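Local structure of ribosome-inactivating protein (Lychnis chalcedonica, 2G5X) at residues 60-65 and 101-106; 67-72 and 116-121; 73-78 and 84-89; 128-133 and 195-200; 179-184 and 188-193. The protein is lychnin, a plant ribosome-inactivating protein whose single chain joins a mixed beta-sheet to a largely helical part. All coordinates share one frame; numbering follows the deposited sequence.

Contact 1 (60-65 and 101-106); sequences TLAFRA and SIFTDA
F103 swings the CE1-CZ end of its ring against strand 58-64, with A62 and the backbone of T60 receiving it. The methyl CB of A62 lies 3.5 Å from F103 CZ, and F103 CE1 comes to 3.4 Å from the backbone O of T60. With CG anti to the carbonyl carbon and beside the backbone N (chi1 -73°), the ring of F103 leans across to the strand although its CB does not aim there. I102, the last residue of helix 99-102, comes in next to it. Its CG2 branch, anti to the backbone N, meets A62 CB at 4.1 Å and also rests 4.2 Å above the plane of the F103 ring, offset toward the rim. The contact thus joins one face of the central sheet to the end of a short helix: T60 and A62 point toward 101-106, at the end of helix 99-102, whereas L61 and F63 pack on helix 154-173. F103 begins a type I turn to A106, tied by A106 N to F103 O at 3.0 Å. No hydrogen bond spans the two segments, and the hydroxyl of T60 is bonded to N49. A85 adds apolar cover to F103, and F45 and F87 to I102.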
# COMPACT_ATOMS: atom_id res chain seq x y z
N THR A 60 10.39 3.14 -3.91
CA THR A 60 9.61 4.04 -3.06
C THR A 60 8.17 4.16 -3.56
O THR A 60 7.93 4.61 -4.68
CB THR A 60 10.25 5.45 -2.99
OG1 THR A 60 11.60 5.33 -2.54
CG2 THR A 60 9.47 6.35 -2.04
N LEU A 61 7.21 3.76 -2.72
CA LEU A 61 5.80 3.82 -3.07
C LEU A 61 5.20 5.16 -2.66
O LEU A 61 5.61 5.74 -1.65
CB LEU A 61 5.02 2.72 -2.35
CG LEU A 61 5.47 1.26 -2.51
CD1 LEU A 61 4.62 0.37 -1.61
CD2 LEU A 61 5.33 0.85 -3.96
N ALA A 62 4.23 5.65 -3.43
CA ALA A 62 3.58 6.92 -3.11
C ALA A 62 2.07 6.71 -2.92
O ALA A 62 1.39 6.25 -3.84
CB ALA A 62 3.82 7.94 -4.22
N PHE A 63 1.57 7.04 -1.74
CA PHE A 63 0.14 6.88 -1.44
C PHE A 63 -0.55 8.23 -1.22
O PHE A 63 -0.02 9.09 -0.51
CB PHE A 63 -0.08 6.06 -0.15
CG PHE A 63 0.38 4.64 -0.24
CD1 PHE A 63 1.68 4.28 0.12
CD2 PHE A 63 -0.50 3.64 -0.65
CE1 PHE A 63 2.09 2.95 0.08
CE2 PHE A 63 -0.10 2.31 -0.70
CZ PHE A 63 1.20 1.96 -0.34
N ARG A 64 -1.72 8.40 -1.82
CA ARG A 64 -2.49 9.63 -1.63
C ARG A 64 -2.86 9.60 -0.14
O ARG A 64 -3.40 8.60 0.35
CB ARG A 64 -3.75 9.62 -2.51
CG ARG A 64 -4.73 10.77 -2.25
CD ARG A 64 -5.72 10.95 -3.41
NE ARG A 64 -5.05 11.50 -4.59
CZ ARG A 64 -4.87 10.84 -5.74
NH1 ARG A 64 -5.31 9.60 -5.88
NH2 ARG A 64 -4.23 11.43 -6.74
N ALA A 65 -2.57 10.69 0.57
CA ALA A 65 -2.80 10.77 2.01
C ALA A 65 -4.24 10.77 2.52
O ALA A 65 -4.50 10.36 3.66
CB ALA A 65 -2.07 11.99 2.56
N SER A 101 7.45 17.20 -6.40
CA SER A 101 6.79 17.57 -5.15
C SER A 101 6.27 16.33 -4.44
O SER A 101 6.03 16.34 -3.23
CB SER A 101 5.62 18.52 -5.42
OG SER A 101 4.45 17.80 -5.79
N ILE A 102 6.10 15.25 -5.20
CA ILE A 102 5.62 13.99 -4.66
C ILE A 102 6.81 13.10 -4.31
O ILE A 102 6.96 12.67 -3.17
CB ILE A 102 4.72 13.27 -5.68
CG1 ILE A 102 3.48 14.14 -5.96
CG2 ILE A 102 4.33 11.89 -5.17
CD1 ILE A 102 2.59 13.62 -7.07
N PHE A 103 7.65 12.83 -5.31
CA PHE A 103 8.85 12.02 -5.10
C PHE A 103 10.01 12.99 -4.89
O PHE A 103 10.70 13.38 -5.83
CB PHE A 103 9.12 11.13 -6.31
CG PHE A 103 8.16 9.98 -6.43
CD1 PHE A 103 8.19 8.93 -5.51
CD2 PHE A 103 7.23 9.93 -7.46
CE1 PHE A 103 7.30 7.86 -5.62
CE2 PHE A 103 6.34 8.87 -7.58
CZ PHE A 103 6.37 7.83 -6.65
N THR A 104 10.20 13.36 -3.63
CA THR A 104 11.24 14.30 -3.21
C THR A 104 12.61 14.13 -3.85
O THR A 104 13.26 15.11 -4.19
CB THR A 104 11.43 14.24 -1.68
OG1 THR A 104 10.16 14.23 -1.03
CG2 THR A 104 12.24 15.44 -1.20
N ASP A 105 13.05 12.88 -4.01
CA ASP A 105 14.38 12.62 -4.56
C ASP A 105 14.46 12.28 -6.04
O ASP A 105 15.56 12.05 -6.56
CB ASP A 105 15.05 11.50 -3.75
CG ASP A 105 15.01 11.75 -2.26
OD1 ASP A 105 15.46 12.83 -1.83
OD2 ASP A 105 14.53 10.86 -1.51
N ALA A 106 13.33 12.26 -6.73
CA ALA A 106 13.31 11.92 -8.16
C ALA A 106 14.21 12.82 -9.01
O ALA A 106 14.22 14.04 -8.85
CB ALA A 106 11.88 11.97 -8.69

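Contact 2 (67-72 and 116-121); sequences DAYLVG and ASTYTD
L70 lies on strand 69-76 with Y69 beside it, and S117 and T118 come just before helix 119-126, with T118 at its N-cap; no backbone hydrogen bond joins the two segments directly. Y69 reaches across with its phenol end. Its CG is anti to the backbone N and beside the carbonyl carbon (chi1 -167°), which carries the ring over to S117 although CB itself does not point there. Y69 OH donates to S117 OG at 2.8 Å, and that OG sits at the ring edge, close to its plane, 3.0 Å from Y69 CE1. S117 OG in turn is bonded to D90, so the serine hydroxyl passes the link on to a carboxylate. The methyl CG2 of T118 flanks the phenol oxygen at 3.8 Å from Y69 OH. A water bridges the two backbones: it donates to L70 O at 2.8 Å and to S117 O at 2.8 Å, and it lies over one face of the Y69 ring, offset toward the rim. On the helix side, A116 N bonds D121 OD2 at 2.8 Å, meeting its anti lone pair, and D121 OD1 pairs with K125. The contact joins strand 69-76 to the residues leading into helix 119-126, and it does so beside a G1 beta bulge, in which A68 and Y69 both face R64.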
# COMPACT_ATOMS: atom_id res chain seq x y z
N ASP A 67 -6.81 8.96 1.39
CA ASP A 67 -7.43 7.64 1.35
C ASP A 67 -6.48 6.44 1.27
O ASP A 67 -6.93 5.31 1.08
CB ASP A 67 -8.40 7.57 0.18
CG ASP A 67 -7.74 7.92 -1.15
OD1 ASP A 67 -6.50 8.06 -1.18
OD2 ASP A 67 -8.46 8.04 -2.17
N ALA A 68 -5.18 6.70 1.41
CA ALA A 68 -4.16 5.64 1.36
C ALA A 68 -4.19 4.87 0.04
O ALA A 68 -4.01 3.65 0.00
CB ALA A 68 -4.35 4.68 2.54
N TYR A 69 -4.40 5.60 -1.06
CA TYR A 69 -4.47 5.02 -2.40
C TYR A 69 -3.12 5.10 -3.13
O TYR A 69 -2.53 6.18 -3.22
CB TYR A 69 -5.56 5.77 -3.17
CG TYR A 69 -5.99 5.14 -4.46
CD1 TYR A 69 -5.44 5.54 -5.68
CD2 TYR A 69 -6.99 4.17 -4.48
CE1 TYR A 69 -5.86 4.98 -6.88
CE2 TYR A 69 -7.42 3.60 -5.67
CZ TYR A 69 -6.85 4.01 -6.87
OH TYR A 69 -7.28 3.46 -8.05
N LEU A 70 -2.64 3.98 -3.65
CA LEU A 70 -1.35 3.94 -4.36
C LEU A 70 -1.42 4.58 -5.75
O LEU A 70 -2.21 4.17 -6.59
CB LEU A 70 -0.86 2.49 -4.50
CG LEU A 70 0.51 2.29 -5.17
CD1 LEU A 70 1.61 2.82 -4.27
CD2 LEU A 70 0.73 0.81 -5.46
N VAL A 71 -0.57 5.59 -5.98
CA VAL A 71 -0.57 6.29 -7.27
C VAL A 71 0.64 6.02 -8.16
O VAL A 71 0.65 6.40 -9.33
CB VAL A 71 -0.70 7.82 -7.08
CG1 VAL A 71 -1.98 8.15 -6.30
CG2 VAL A 71 0.53 8.37 -6.35
N GLY A 72 1.67 5.36 -7.62
CA GLY A 72 2.85 5.07 -8.41
C GLY A 72 4.06 4.73 -7.54
O GLY A 72 3.92 4.56 -6.33
N ALA A 116 -3.23 0.96 -14.97
CA ALA A 116 -3.90 1.95 -14.12
C ALA A 116 -3.85 1.57 -12.64
O ALA A 116 -3.47 0.45 -12.29
CB ALA A 116 -5.35 2.12 -14.57
N SER A 117 -4.27 2.50 -11.78
CA SER A 117 -4.26 2.31 -10.33
C SER A 117 -5.44 1.58 -9.71
O SER A 117 -5.40 1.20 -8.53
CB SER A 117 -4.15 3.68 -9.66
OG SER A 117 -5.37 4.39 -9.82
N THR A 118 -6.51 1.40 -10.47
CA THR A 118 -7.72 0.75 -9.96
C THR A 118 -7.57 -0.75 -9.71
O THR A 118 -6.76 -1.42 -10.34
CB THR A 118 -8.88 0.93 -10.94
OG1 THR A 118 -8.50 0.44 -12.23
CG2 THR A 118 -9.28 2.40 -11.04
N TYR A 119 -8.37 -1.26 -8.78
CA TYR A 119 -8.34 -2.68 -8.48
C TYR A 119 -8.75 -3.44 -9.73
O TYR A 119 -8.20 -4.49 -10.04
CB TYR A 119 -9.29 -3.03 -7.33
CG TYR A 119 -8.62 -3.09 -5.97
CD1 TYR A 119 -7.47 -3.87 -5.77
CD2 TYR A 119 -9.13 -2.39 -4.88
CE1 TYR A 119 -6.86 -3.95 -4.52
CE2 TYR A 119 -8.53 -2.46 -3.63
CZ TYR A 119 -7.39 -3.24 -3.46
OH TYR A 119 -6.79 -3.31 -2.22
N THR A 120 -9.72 -2.90 -10.46
CA THR A 120 -10.19 -3.56 -11.68
C THR A 120 -9.09 -3.73 -12.73
O THR A 120 -8.88 -4.84 -13.23
CB THR A 120 -11.37 -2.79 -12.32
OG1 THR A 120 -11.00 -1.43 -12.52
CG2 THR A 120 -12.59 -2.87 -11.42
N ASP A 121 -8.37 -2.66 -13.06
CA ASP A 121 -7.32 -2.77 -14.07
C ASP A 121 -6.11 -3.54 -13.56
O ASP A 121 -5.48 -4.27 -14.33
CB ASP A 121 -6.88 -1.39 -14.57
CG ASP A 121 -6.10 -1.47 -15.87
OD1 ASP A 121 -6.61 -2.09 -16.83
OD2 ASP A 121 -4.98 -0.93 -15.95
O HOH W 1 -3.61 1.72 -6.45

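Contact 3 (73-78 and 84-89); sequences FQDRDS and RANFFS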
# COMPACT_ATOMS: atom_id res chain seq x y z
N PHE A 73 5.23 4.63 -8.16
CA PHE A 73 6.46 4.31 -7.43
C PHE A 73 7.72 4.84 -8.12
O PHE A 73 7.70 5.19 -9.30
CB PHE A 73 6.59 2.80 -7.24
CG PHE A 73 6.80 2.03 -8.52
CD1 PHE A 73 5.72 1.58 -9.27
CD2 PHE A 73 8.09 1.79 -9.00
CE1 PHE A 73 5.91 0.90 -10.47
CE2 PHE A 73 8.30 1.11 -10.19
CZ PHE A 73 7.21 0.66 -10.93
N GLN A 74 8.81 4.88 -7.37
CA GLN A 74 10.10 5.36 -7.87
C GLN A 74 11.19 4.28 -7.77
O GLN A 74 11.33 3.65 -6.72
CB GLN A 74 10.52 6.60 -7.08
CG GLN A 74 11.99 6.98 -7.19
CD GLN A 74 12.39 8.03 -6.17
OE1 GLN A 74 12.16 9.23 -6.36
NE2 GLN A 74 12.96 7.59 -5.06
N ASP A 75 11.93 4.07 -8.85
CA ASP A 75 13.04 3.11 -8.85
C ASP A 75 14.21 3.76 -9.60
O ASP A 75 14.27 4.98 -9.68
CB ASP A 75 12.61 1.76 -9.48
CG ASP A 75 12.38 1.84 -10.97
OD1 ASP A 75 11.94 2.89 -11.47
OD2 ASP A 75 12.61 0.81 -11.65
N ARG A 76 15.15 2.97 -10.12
CA ARG A 76 16.29 3.55 -10.84
C ARG A 76 16.39 3.12 -12.30
O ARG A 76 16.22 1.95 -12.62
CB ARG A 76 17.61 3.21 -10.13
CG ARG A 76 17.86 4.05 -8.89
CD ARG A 76 19.24 3.78 -8.29
NE ARG A 76 19.45 4.56 -7.07
CZ ARG A 76 19.87 5.83 -7.04
NH1 ARG A 76 20.14 6.47 -8.17
NH2 ARG A 76 19.99 6.45 -5.88
N ASP A 77 16.68 4.08 -13.17
CA ASP A 77 16.82 3.85 -14.61
C ASP A 77 18.14 3.11 -14.85
O ASP A 77 19.19 3.53 -14.36
CB ASP A 77 16.81 5.19 -15.35
CG ASP A 77 16.69 5.05 -16.85
OD1 ASP A 77 15.96 5.87 -17.46
OD2 ASP A 77 17.32 4.14 -17.43
N SER A 78 18.10 2.01 -15.61
CA SER A 78 19.30 1.21 -15.87
C SER A 78 20.36 1.87 -16.75
O SER A 78 21.55 1.59 -16.61
CB SER A 78 18.91 -0.13 -16.49
OG SER A 78 18.33 0.04 -17.77
N ARG A 84 13.94 7.49 -11.02
CA ARG A 84 12.85 7.87 -11.92
C ARG A 84 11.46 7.70 -11.29
O ARG A 84 11.19 6.70 -10.62
CB ARG A 84 12.92 7.05 -13.22
CG ARG A 84 12.75 5.55 -13.02
CD ARG A 84 12.89 4.76 -14.32
NE ARG A 84 12.80 3.33 -14.06
CZ ARG A 84 13.11 2.37 -14.92
NH1 ARG A 84 13.54 2.67 -16.14
NH2 ARG A 84 13.01 1.09 -14.56
N ALA A 85 10.59 8.68 -11.51
CA ALA A 85 9.23 8.65 -10.98
C ALA A 85 8.27 8.03 -11.98
O ALA A 85 8.15 8.49 -13.11
CB ALA A 85 8.78 10.07 -10.64
N ASN A 86 7.56 6.98 -11.55
CA ASN A 86 6.61 6.26 -12.40
C ASN A 86 5.18 6.36 -11.86
O ASN A 86 4.90 5.91 -10.76
CB ASN A 86 6.99 4.78 -12.48
CG ASN A 86 8.47 4.57 -12.77
OD1 ASN A 86 8.92 4.72 -13.91
ND2 ASN A 86 9.23 4.21 -11.74
N PHE A 87 4.27 6.94 -12.65
CA PHE A 87 2.88 7.07 -12.22
C PHE A 87 1.95 6.15 -13.01
O PHE A 87 2.18 5.89 -14.19
CB PHE A 87 2.38 8.51 -12.40
CG PHE A 87 3.03 9.49 -11.48
CD1 PHE A 87 3.98 10.39 -11.94
CD2 PHE A 87 2.69 9.50 -10.13
CE1 PHE A 87 4.60 11.29 -11.07
CE2 PHE A 87 3.30 10.39 -9.25
CZ PHE A 87 4.25 11.29 -9.72
N PHE A 88 0.90 5.65 -12.35
CA PHE A 88 -0.06 4.80 -13.03
C PHE A 88 -0.67 5.62 -14.16
O PHE A 88 -0.73 6.85 -14.08
CB PHE A 88 -1.15 4.32 -12.05
CG PHE A 88 -0.69 3.22 -11.12
CD1 PHE A 88 -0.79 3.37 -9.74
CD2 PHE A 88 -0.16 2.04 -11.64
CE1 PHE A 88 -0.37 2.35 -8.88
CE2 PHE A 88 0.27 1.02 -10.79
CZ PHE A 88 0.16 1.17 -9.41
N SER A 89 -1.11 4.95 -15.22
CA SER A 89 -1.67 5.63 -16.38
C SER A 89 -2.82 6.59 -16.10
O SER A 89 -2.98 7.58 -16.81
CB SER A 89 -2.10 4.61 -17.43
OG SER A 89 -3.18 3.82 -16.95
O HOH W 2 15.69 0.59 -16.82
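R84 and D75 face each other in a side-on, two-nitrogen salt bridge: the guanidinium presents NE and NH2 to the two carboxylate oxygens, with the planes 32° apart. R84 NE meets D75 OD1 at 2.8 Å in a nearly straight bond (169°), while R84 NH2 reaches D75 OD2 at 3.0 Å; both come on the syn side, NE more clearly out of the carboxylate plane than NH2. The arginine chain is extended from CG to NE, and its CG stands between the backbone N and the carbonyl carbon (chi1 63°), which lays the guanidinium beside its cross-strand partner. D77 CA and R76 O lie over one of its faces. N86 stands across the carboxylate at about a right angle and sends ND2 to D75 OD1 at 3.0 Å from above the plane, on the face opposite R84 NE. The same ND2 reaches F73 O at 3.0 Å, and N86 N donates to that oxygen at 2.9 Å from the opposite face. N86 CB lies over a face of the F73 ring, whose CE2 is 3.6 Å from N86 ND2. Beneath run the antiparallel pairs of a beta hairpin: F73-N86 and D75-R84 hydrogen-bonded, Q74-A85 non-hydrogen-bonded. D75 OD2 also accepts from G149 N, and R84 NH2 bonds K150 O. With donors on both oxygens, the buried carboxylate of D75 is probably kept ionised and its rotation fixed.

Contact 4 (128-133 and 195-200); sequences VSREKL and RITLLE
R130 and T197 form the close-packed heart of a loop-on-helix contact, in which the connection between helices 119-126 and 137-145 settles on helix 193-201. T197 places OG1 beside the backbone N (chi1 -63°), which turns the methyl CG2 the other way, over the centre of the guanidinium, 3.7 Å from R130 CZ. The flat group is gripped at its edge too: the guanidinium and the E200 carboxylate are nearly coplanar, 7° apart, and form a salt bridge. R130 is bent at chi3, which turns its nitrogens toward E200, whereas E200 runs extended beyond CG. Another nitrogen of R130, NH1, bonds N201, and the guanidinium has a cation-pi contact with Y119, so this buried charge is held from several directions. The outer side is looser. E131, partly exposed, folds back at chi2 across T197 at about a right angle, and its CG packs 3.3 Å from T197 OG1, a hydroxyl bonded to G193 O. E131 OE2 stays 3.6 Å from the T197 methyl CG2, a plain packing distance. In the salt bridge itself, R130 NH2 donates to the anti lone pair of E200 OE2 at 2.8 Å, with the oxygen tilted from the guanidinium plane.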
# COMPACT_ATOMS: atom_id res chain seq x y z
N VAL A 128 -4.75 -12.10 -12.28
CA VAL A 128 -5.11 -12.81 -11.05
C VAL A 128 -5.95 -11.90 -10.15
O VAL A 128 -5.77 -10.68 -10.13
CB VAL A 128 -3.85 -13.29 -10.28
CG1 VAL A 128 -3.07 -12.11 -9.75
CG2 VAL A 128 -4.25 -14.23 -9.16
N SER A 129 -6.87 -12.50 -9.39
CA SER A 129 -7.75 -11.75 -8.50
C SER A 129 -7.15 -11.41 -7.14
O SER A 129 -6.17 -12.03 -6.71
CB SER A 129 -9.04 -12.53 -8.27
OG SER A 129 -8.76 -13.74 -7.59
N ARG A 130 -7.75 -10.43 -6.47
CA ARG A 130 -7.31 -10.01 -5.14
C ARG A 130 -7.42 -11.21 -4.21
O ARG A 130 -6.57 -11.42 -3.34
CB ARG A 130 -8.22 -8.90 -4.59
CG ARG A 130 -8.11 -7.55 -5.27
CD ARG A 130 -9.30 -6.66 -4.90
NE ARG A 130 -9.33 -6.26 -3.50
CZ ARG A 130 -10.35 -5.64 -2.92
NH1 ARG A 130 -11.44 -5.34 -3.63
NH2 ARG A 130 -10.30 -5.30 -1.63
N GLU A 131 -8.47 -11.99 -4.41
CA GLU A 131 -8.73 -13.16 -3.58
C GLU A 131 -7.69 -14.27 -3.64
O GLU A 131 -7.37 -14.86 -2.60
CB GLU A 131 -10.11 -13.75 -3.90
CG GLU A 131 -11.28 -12.91 -3.41
CD GLU A 131 -11.77 -11.92 -4.45
OE1 GLU A 131 -10.98 -11.53 -5.33
OE2 GLU A 131 -12.95 -11.52 -4.36
N LYS A 132 -7.14 -14.56 -4.82
CA LYS A 132 -6.16 -15.63 -4.90
C LYS A 132 -4.71 -15.25 -5.16
O LYS A 132 -3.86 -16.12 -5.33
CB LYS A 132 -6.62 -16.70 -5.90
CG LYS A 132 -6.67 -16.29 -7.36
CD LYS A 132 -7.38 -17.39 -8.15
CE LYS A 132 -7.21 -17.23 -9.65
NZ LYS A 132 -5.79 -17.38 -10.06
N LEU A 133 -4.43 -13.95 -5.19
CA LEU A 133 -3.06 -13.49 -5.39
C LEU A 133 -2.19 -13.98 -4.23
O LEU A 133 -2.56 -13.81 -3.06
CB LEU A 133 -3.02 -11.96 -5.45
CG LEU A 133 -1.65 -11.28 -5.42
CD1 LEU A 133 -0.84 -11.68 -6.64
CD2 LEU A 133 -1.85 -9.78 -5.38
N ARG A 195 -13.81 -13.47 2.13
CA ARG A 195 -14.27 -12.73 3.30
C ARG A 195 -13.39 -11.52 3.60
O ARG A 195 -13.90 -10.43 3.89
CB ARG A 195 -14.36 -13.64 4.54
CG ARG A 195 -15.08 -12.97 5.70
CD ARG A 195 -15.28 -13.89 6.90
NE ARG A 195 -15.86 -13.15 8.03
CZ ARG A 195 -17.14 -12.80 8.12
NH1 ARG A 195 -18.01 -13.13 7.17
NH2 ARG A 195 -17.56 -12.10 9.17
N ILE A 196 -12.07 -11.70 3.53
CA ILE A 196 -11.15 -10.59 3.78
C ILE A 196 -11.31 -9.53 2.69
O ILE A 196 -11.18 -8.33 2.96
CB ILE A 196 -9.67 -11.07 3.82
CG1 ILE A 196 -9.40 -11.77 5.15
CG2 ILE A 196 -8.73 -9.88 3.63
CD1 ILE A 196 -8.01 -12.36 5.27
N THR A 197 -11.59 -9.96 1.47
CA THR A 197 -11.78 -9.02 0.37
C THR A 197 -13.01 -8.15 0.64
O THR A 197 -13.00 -6.94 0.39
CB THR A 197 -11.93 -9.77 -0.98
OG1 THR A 197 -10.72 -10.49 -1.26
CG2 THR A 197 -12.19 -8.78 -2.11
N LEU A 198 -14.08 -8.76 1.16
CA LEU A 198 -15.30 -8.02 1.47
C LEU A 198 -15.06 -7.10 2.67
O LEU A 198 -15.60 -5.99 2.74
CB LEU A 198 -16.45 -8.98 1.77
CG LEU A 198 -17.83 -8.35 2.01
CD1 LEU A 198 -18.24 -7.55 0.78
CD2 LEU A 198 -18.84 -9.45 2.29
N LEU A 199 -14.27 -7.57 3.63
CA LEU A 199 -13.94 -6.78 4.80
C LEU A 199 -13.24 -5.49 4.35
O LEU A 199 -13.59 -4.39 4.78
CB LEU A 199 -13.02 -7.57 5.73
CG LEU A 199 -12.41 -6.82 6.92
CD1 LEU A 199 -13.51 -6.28 7.84
CD2 LEU A 199 -11.49 -7.76 7.68
N GLU A 200 -12.25 -5.66 3.47
CA GLU A 200 -11.50 -4.53 2.93
C GLU A 200 -12.42 -3.53 2.24
O GLU A 200 -12.26 -2.32 2.39
CB GLU A 200 -10.44 -5.02 1.94
CG GLU A 200 -9.27 -5.74 2.58
CD GLU A 200 -8.33 -6.38 1.57
OE1 GLU A 200 -7.25 -6.86 1.98
OE2 GLU A 200 -8.66 -6.40 0.37

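Contact 5 (179-184 and 188-193); sequences DQVINR and SSFEAG
F190 turns its ring onto the end of helix 175-184, and the contact combines CH-pi, apolar and water-mediated interactions. The CH-pi contact is with R184: its CB sits over the ring face, 4.3 Å from the F190 ring centroid and 27° off the normal. The chain of R184, bent at chi3, then carries the guanidinium across F190, so that F190 CD2 lies over the centre of one guanidinium face, 3.7 Å from R184 CZ. The two planes are 44° apart, a tilted cover and not a parallel stack. The apolar contact is with V181, whose CG2, anti to the carbonyl carbon, meets the ring edge 4.0 Å from F190 CZ. Q180 adds the backbone: its O lies over the ring face, 4.1 Å from F190 CZ. With CG between the backbone N and the carbonyl carbon (chi1 74°), the F190 ring lies against the helix. The polar link needs a water, since no hydrogen bond spans the segments directly. That water donates to R184 O at 2.7 Å and to S189 O at 3.0 Å, joining the last residue of the helix to the returning loop. V181 also packs on Y13 of helix 10-25, and F190 pairs through its backbone with L135, so the loop lies between the end of helix 175-184 and the approach to helix 137-145 before it enters helix 193-201.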
# COMPACT_ATOMS: atom_id res chain seq x y z
N ASP A 179 -2.51 -8.89 11.23
CA ASP A 179 -2.35 -10.13 11.97
C ASP A 179 -2.25 -11.34 11.04
O ASP A 179 -1.49 -12.27 11.30
CB ASP A 179 -3.50 -10.32 12.95
CG ASP A 179 -3.21 -9.71 14.31
OD1 ASP A 179 -4.10 -9.76 15.19
OD2 ASP A 179 -2.10 -9.17 14.48
N GLN A 180 -3.02 -11.34 9.96
CA GLN A 180 -2.97 -12.45 9.01
C GLN A 180 -1.59 -12.51 8.35
O GLN A 180 -1.03 -13.59 8.15
CB GLN A 180 -4.07 -12.31 7.96
CG GLN A 180 -5.48 -12.48 8.51
CD GLN A 180 -5.72 -13.88 9.06
OE1 GLN A 180 -6.16 -14.05 10.20
NE2 GLN A 180 -5.43 -14.89 8.25
N VAL A 181 -1.03 -11.35 8.00
CA VAL A 181 0.28 -11.31 7.36
C VAL A 181 1.37 -11.78 8.33
O VAL A 181 2.26 -12.54 7.95
CB VAL A 181 0.62 -9.89 6.85
CG1 VAL A 181 2.03 -9.86 6.26
CG2 VAL A 181 -0.39 -9.47 5.80
N ILE A 182 1.28 -11.33 9.57
CA ILE A 182 2.26 -11.73 10.58
C ILE A 182 2.27 -13.24 10.79
O ILE A 182 3.34 -13.86 10.87
CB ILE A 182 1.98 -11.06 11.94
CG1 ILE A 182 2.20 -9.55 11.84
CG2 ILE A 182 2.86 -11.67 13.02
CD1 ILE A 182 1.74 -8.79 13.07
N ASN A 183 1.09 -13.84 10.89
CA ASN A 183 0.98 -15.27 11.14
C ASN A 183 1.12 -16.20 9.94
O ASN A 183 1.55 -17.34 10.10
CB ASN A 183 -0.35 -15.59 11.84
CG ASN A 183 -0.43 -15.04 13.25
OD1 ASN A 183 -0.94 -13.94 13.49
ND2 ASN A 183 0.10 -15.80 14.20
N ARG A 184 0.77 -15.72 8.75
CA ARG A 184 0.80 -16.56 7.56
C ARG A 184 1.69 -16.10 6.41
O ARG A 184 1.90 -16.85 5.46
CB ARG A 184 -0.63 -16.72 7.02
CG ARG A 184 -1.65 -17.15 8.06
CD ARG A 184 -3.07 -16.88 7.58
NE ARG A 184 -3.41 -17.62 6.37
CZ ARG A 184 -4.54 -17.46 5.69
NH1 ARG A 184 -5.44 -16.57 6.11
NH2 ARG A 184 -4.78 -18.17 4.60
N SER A 188 5.96 -17.90 4.77
CA SER A 188 5.21 -18.61 3.75
C SER A 188 4.39 -17.64 2.92
O SER A 188 4.56 -16.42 3.01
CB SER A 188 4.27 -19.62 4.40
OG SER A 188 3.82 -20.59 3.48
N SER A 189 3.51 -18.19 2.09
CA SER A 189 2.63 -17.38 1.26
C SER A 189 1.19 -17.79 1.54
O SER A 189 0.94 -18.92 1.98
CB SER A 189 2.94 -17.59 -0.22
OG SER A 189 2.60 -18.91 -0.62
N PHE A 190 0.25 -16.88 1.32
CA PHE A 190 -1.16 -17.19 1.54
C PHE A 190 -2.03 -16.32 0.64
O PHE A 190 -1.56 -15.33 0.07
CB PHE A 190 -1.55 -16.97 3.01
CG PHE A 190 -1.65 -15.52 3.42
CD1 PHE A 190 -0.51 -14.75 3.63
CD2 PHE A 190 -2.90 -14.92 3.59
CE1 PHE A 190 -0.61 -13.41 4.00
CE2 PHE A 190 -3.01 -13.59 3.96
CZ PHE A 190 -1.86 -12.83 4.17
N GLU A 191 -3.29 -16.71 0.51
CA GLU A 191 -4.27 -15.99 -0.30
C GLU A 191 -5.29 -15.34 0.63
O GLU A 191 -5.75 -15.96 1.59
CB GLU A 191 -4.96 -16.97 -1.26
CG GLU A 191 -4.00 -17.67 -2.22
CD GLU A 191 -4.67 -18.75 -3.06
OE1 GLU A 191 -3.99 -19.31 -3.94
OE2 GLU A 191 -5.87 -19.03 -2.84
N ALA A 192 -5.65 -14.09 0.34
CA ALA A 192 -6.60 -13.35 1.17
C ALA A 192 -7.98 -14.00 1.29
O ALA A 192 -8.52 -14.11 2.39
CB ALA A 192 -6.74 -11.91 0.66
N GLY A 193 -8.55 -14.41 0.17
CA GLY A 193 -9.87 -15.02 0.21
C GLY A 193 -11.01 -14.03 0.10
O GLY A 193 -10.81 -12.82 0.22
O HOH W 3 0.82 -19.22 4.92

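In the fold
From the N terminus, strand 58-64 opens contact 1 and strand 69-76 opens contact 2 before contact 1 closes at 101-106; contact 2 closes at 116-121, so the two cross. Contact 3, the hairpin of strands 69-76 and 83-87, opens and closes within both. These three share the sheet and touch one another: R64 N probably bonds Y69 O, T60 O probably accepts from Q74 N, and V71 O from F88 N. Contact 4 follows in series, spanning 128-200, and encloses contact 5 at 179-193; E131 O and G193 N join them. Contacts 2 and 4 touch through Y119 and R130, linking the sheet side to the helical part, while contacts 1 and 5 have centres about 28 Å apart.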